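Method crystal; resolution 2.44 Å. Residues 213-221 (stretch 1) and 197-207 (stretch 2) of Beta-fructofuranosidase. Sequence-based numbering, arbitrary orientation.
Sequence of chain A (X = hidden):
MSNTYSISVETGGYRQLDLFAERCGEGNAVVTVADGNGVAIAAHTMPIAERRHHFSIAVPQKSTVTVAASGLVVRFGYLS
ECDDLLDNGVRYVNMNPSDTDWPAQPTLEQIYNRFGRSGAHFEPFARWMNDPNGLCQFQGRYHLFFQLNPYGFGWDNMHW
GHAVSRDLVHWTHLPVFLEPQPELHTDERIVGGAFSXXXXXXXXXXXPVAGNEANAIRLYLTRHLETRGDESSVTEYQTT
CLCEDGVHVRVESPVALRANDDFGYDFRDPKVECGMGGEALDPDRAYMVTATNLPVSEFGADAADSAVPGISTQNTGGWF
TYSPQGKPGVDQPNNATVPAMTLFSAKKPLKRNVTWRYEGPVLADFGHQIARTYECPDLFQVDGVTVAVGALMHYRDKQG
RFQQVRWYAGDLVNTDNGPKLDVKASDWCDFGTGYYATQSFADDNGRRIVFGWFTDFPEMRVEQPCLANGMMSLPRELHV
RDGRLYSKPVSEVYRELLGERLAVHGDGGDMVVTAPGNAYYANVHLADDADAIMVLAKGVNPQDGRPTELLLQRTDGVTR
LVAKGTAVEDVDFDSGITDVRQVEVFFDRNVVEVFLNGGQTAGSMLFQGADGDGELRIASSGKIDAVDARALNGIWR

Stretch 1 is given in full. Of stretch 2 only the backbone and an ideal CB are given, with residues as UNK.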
# COMPACT_ATOMS: atom_id res chain seq x y z
N GLU A 213 -9.49 12.84 20.05
CA GLU A 213 -9.85 12.60 21.44
C GLU A 213 -9.35 11.26 21.96
O GLU A 213 -9.60 10.93 23.12
CB GLU A 213 -11.37 12.67 21.61
CG GLU A 213 -12.05 13.74 20.79
CD GLU A 213 -13.56 13.69 20.92
OE1 GLU A 213 -14.25 14.08 19.95
OE2 GLU A 213 -14.05 13.25 21.98
N ALA A 214 -8.68 10.47 21.12
CA ALA A 214 -8.34 9.11 21.48
C ALA A 214 -7.16 9.06 22.44
O ALA A 214 -6.35 9.99 22.54
CB ALA A 214 -8.02 8.29 20.22
N ASN A 215 -7.07 7.94 23.16
CA ASN A 215 -5.95 7.68 24.06
C ASN A 215 -4.98 6.65 23.52
O ASN A 215 -3.85 6.57 24.02
CB ASN A 215 -6.46 7.21 25.43
CG ASN A 215 -7.12 8.33 26.21
OD1 ASN A 215 -8.34 8.33 26.41
ND2 ASN A 215 -6.32 9.29 26.65
N ALA A 216 -5.38 5.86 22.52
CA ALA A 216 -4.52 4.84 21.94
C ALA A 216 -5.08 4.45 20.58
O ALA A 216 -6.25 4.68 20.27
CB ALA A 216 -4.42 3.61 22.85
N ILE A 217 -4.21 3.85 19.77
CA ILE A 217 -4.61 3.21 18.52
C ILE A 217 -4.71 1.72 18.78
O ILE A 217 -3.74 1.09 19.22
CB ILE A 217 -3.60 3.49 17.39
CG1 ILE A 217 -3.33 4.98 17.22
CG2 ILE A 217 -4.09 2.88 16.08
CD1 ILE A 217 -2.16 5.27 16.29
N ARG A 218 -5.87 1.14 18.50
CA ARG A 218 -6.01 -0.31 18.50
C ARG A 218 -5.87 -0.83 17.08
O ARG A 218 -6.58 -0.37 16.17
CB ARG A 218 -7.35 -0.75 19.10
CG ARG A 218 -7.50 -2.27 19.12
CD ARG A 218 -8.57 -2.75 20.09
NE ARG A 218 -8.23 -2.50 21.49
CZ ARG A 218 -7.33 -3.20 22.18
NH1 ARG A 218 -6.65 -4.18 21.60
NH2 ARG A 218 -7.09 -2.90 23.45
N LEU A 219 -4.96 -1.77 16.89
CA LEU A 219 -4.71 -2.37 15.59
C LEU A 219 -5.25 -3.79 15.57
O LEU A 219 -5.16 -4.50 16.57
CB LEU A 219 -3.22 -2.35 15.26
CG LEU A 219 -2.75 -0.90 15.29
CD1 LEU A 219 -1.59 -0.72 16.26
CD2 LEU A 219 -2.41 -0.40 13.90
N TYR A 220 -5.83 -4.17 14.44
CA TYR A 220 -6.23 -5.54 14.16
C TYR A 220 -5.48 -5.99 12.92
O TYR A 220 -5.60 -5.37 11.87
CB TYR A 220 -7.74 -5.65 13.95
CG TYR A 220 -8.58 -5.31 15.16
CD1 TYR A 220 -8.96 -6.31 16.05
CD2 TYR A 220 -8.99 -4.01 15.41
CE1 TYR A 220 -9.73 -6.01 17.16
CE2 TYR A 220 -9.76 -3.70 16.52
CZ TYR A 220 -10.12 -4.71 17.40
OH TYR A 220 -10.89 -4.42 18.50
N LEU A 221 -4.69 -7.06 13.04
CA LEU A 221 -3.82 -7.48 11.96
C LEU A 221 -3.85 -9.00 11.82
O LEU A 221 -4.35 -9.72 12.68
CB LEU A 221 -2.38 -7.01 12.17
CG LEU A 221 -1.63 -7.63 13.36
CD1 LEU A 221 -0.20 -7.96 12.97
CD2 LEU A 221 -1.66 -6.70 14.56
N UNK A 197 -3.03 -5.08 8.40
CA UNK A 197 -4.01 -4.81 9.44
C UNK A 197 -4.53 -3.39 9.37
O UNK A 197 -4.00 -2.54 8.65
CB UNK A 197 -3.40 -5.07 10.82
N UNK A 198 -5.58 -3.13 10.15
CA UNK A 198 -6.27 -1.85 10.20
C UNK A 198 -6.19 -1.26 11.62
O UNK A 198 -5.66 -1.88 12.54
CB UNK A 198 -7.73 -2.01 9.76
N UNK A 199 -6.75 -0.06 11.78
CA UNK A 199 -6.63 0.70 13.02
C UNK A 199 -7.98 1.26 13.47
O UNK A 199 -8.78 1.72 12.64
CB UNK A 199 -5.62 1.84 12.84
N UNK A 200 -8.21 1.22 14.78
CA UNK A 200 -9.38 1.85 15.39
C UNK A 200 -8.89 2.68 16.57
O UNK A 200 -8.30 2.14 17.51
CB UNK A 200 -10.42 0.81 15.83
N UNK A 201 -9.12 3.99 16.52
CA UNK A 201 -8.75 4.87 17.62
C UNK A 201 -9.76 4.74 18.76
O UNK A 201 -10.97 4.84 18.53
CB UNK A 201 -8.66 6.32 17.14
N UNK A 202 -9.26 4.49 19.97
CA UNK A 202 -10.10 4.21 21.13
C UNK A 202 -9.67 5.09 22.29
O UNK A 202 -8.59 5.68 22.30
CB UNK A 202 -10.03 2.73 21.52
N UNK A 203 -10.54 5.18 23.30
CA UNK A 203 -10.21 5.84 24.55
C UNK A 203 -9.55 4.83 25.49
O UNK A 203 -9.20 3.72 25.10
CB UNK A 203 -11.46 6.45 25.19
N UNK A 204 -9.38 5.21 26.76
CA UNK A 204 -8.66 4.35 27.70
C UNK A 204 -9.45 3.11 28.09
O UNK A 204 -8.87 2.17 28.65
CB UNK A 204 -8.30 5.14 28.96
N UNK A 205 -10.76 3.07 27.82
CA UNK A 205 -11.57 1.88 28.07
C UNK A 205 -11.91 1.13 26.78
O UNK A 205 -12.82 0.30 26.78
CB UNK A 205 -12.86 2.27 28.80
N UNK A 206 -11.20 1.43 25.70
CA UNK A 206 -11.36 0.79 24.39
C UNK A 206 -12.68 1.14 23.71
O UNK A 206 -13.12 0.42 22.81
CB UNK A 206 -11.26 -0.73 24.54
N UNK A 207 -13.33 2.23 24.12
CA UNK A 207 -14.46 2.74 23.35
C UNK A 207 -13.95 3.44 22.09
O UNK A 207 -13.10 4.33 22.19
CB UNK A 207 -15.31 3.70 24.19

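Position 197 lies opposite Leu221 with CA atoms only 3.7 Å apart. An ideal CB here would sit 2.5 Å from Tyr220 O and 2.6 Å from Leu221 CB, both clashes, so the backbone asks for no side chain at all. The residue is Gly197.

At 198 the backbone is paired both ways with Tyr220. CB points to the face carrying the Tyr220 ring, and a small polar or small apolar group would suit. It is Ser198, chi1 p, whose OG is hydrogen-bonded elsewhere in the structure.

Position 199 turns to the other face, where its ideal CB already lies 3.7 Å from Ile217 CG2 and 4.1 Å from Leu219 CD2. Apolar character is favoured, and a methyl suffices to touch both. Ala199 does so.

At 200, beta-branched or other apolar residues fit: the extended backbone is locked to Arg218 (position 200 N to Arg218 O, 2.7 Å), and CB is 4.6 Å from Tyr220 CE2. Val200, chi1 t, brings CG2 to 4.2 Å from Tyr220 CE2, at the edge of the ring.

The CB of 201 comes 3.7 Å from Ala214 CB, so modest size is welcome, polar or not. Thr201 keeps that methyl contact through its own CB, while OG1 bonds just outside the stretches.

Position 202 ends the strand pairing: its N donates to Ala216 O (3.0 Å). Its CB, 5.0 Å from Arg218 CB, leaves room for a branched aliphatic. Val202, chi1 m, sets CG1 4.3 Å from Arg218 CB and CG2 4.5 Å from Ala216 CB.

From 203 a type I turn begins. CB points away overall, so a residue serving the turn itself, Asp, Asn or Ser, is plausible. Asp203 OD1 accepts from the backbone N of 205 (3.0 Å) and of 207 (2.7 Å).

Position 204 points sideways beside Asn215, and polar residues suit; it is Glu204, whose carboxylate lies beside the Asn215 side chain. Position 205 points away, so stretch 1 sets no demand; it is His205, which makes no contact there.

At 206, phi is positive, favouring Gly, Asn or Asp, and CB lies 4.6 Å from Arg218 NE, which argues for an acid. Asp206 OD1 takes Arg218 NH2 (2.8 Å) and NE (3.0 Å) in a salt bridge at the guanidinium edge.

Position 207 is out of reach of stretch 1, so many residues would do; it is Asn207, whose ND2 donates to Asp203 OD2 (3.1 Å).

Stretch 2 (197-207) GSAVTVDEHDN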
# COMPACT_ATOMS: atom_id res chain seq x y z
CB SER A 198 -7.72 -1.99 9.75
OG SER A 198 -8.39 -2.99 10.49
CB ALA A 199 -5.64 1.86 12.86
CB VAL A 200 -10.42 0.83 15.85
CG1 VAL A 200 -11.62 1.54 16.47
CG2 VAL A 200 -10.86 -0.05 14.70
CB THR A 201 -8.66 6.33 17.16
OG1 THR A 201 -9.95 6.77 16.70
CG2 THR A 201 -7.65 6.48 16.03
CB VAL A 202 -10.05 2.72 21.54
CG1 VAL A 202 -10.57 1.84 20.42
CG2 VAL A 202 -8.63 2.33 21.92
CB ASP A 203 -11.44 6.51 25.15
CG ASP A 203 -12.52 5.52 25.60
OD1 ASP A 203 -12.29 4.29 25.57
OD2 ASP A 203 -13.61 5.99 26.00
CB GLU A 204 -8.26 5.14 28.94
CG GLU A 204 -9.36 5.32 29.98
CD GLU A 204 -10.13 6.62 29.81
OE1 GLU A 204 -10.17 7.15 28.68
OE2 GLU A 204 -10.68 7.11 30.82
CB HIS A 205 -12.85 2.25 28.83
CG HIS A 205 -12.59 2.95 30.13
ND1 HIS A 205 -12.98 4.26 30.36
CD2 HIS A 205 -11.99 2.53 31.26
CE1 HIS A 205 -12.63 4.61 31.58
NE2 HIS A 205 -12.03 3.58 32.15
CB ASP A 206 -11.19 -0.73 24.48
CG ASP A 206 -9.75 -1.14 24.74
OD1 ASP A 206 -8.88 -0.85 23.89
OD2 ASP A 206 -9.48 -1.74 25.80
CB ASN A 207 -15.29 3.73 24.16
CG ASN A 207 -15.91 3.11 25.39
OD1 ASN A 207 -16.79 2.26 25.28
ND2 ASN A 207 -15.47 3.54 26.56
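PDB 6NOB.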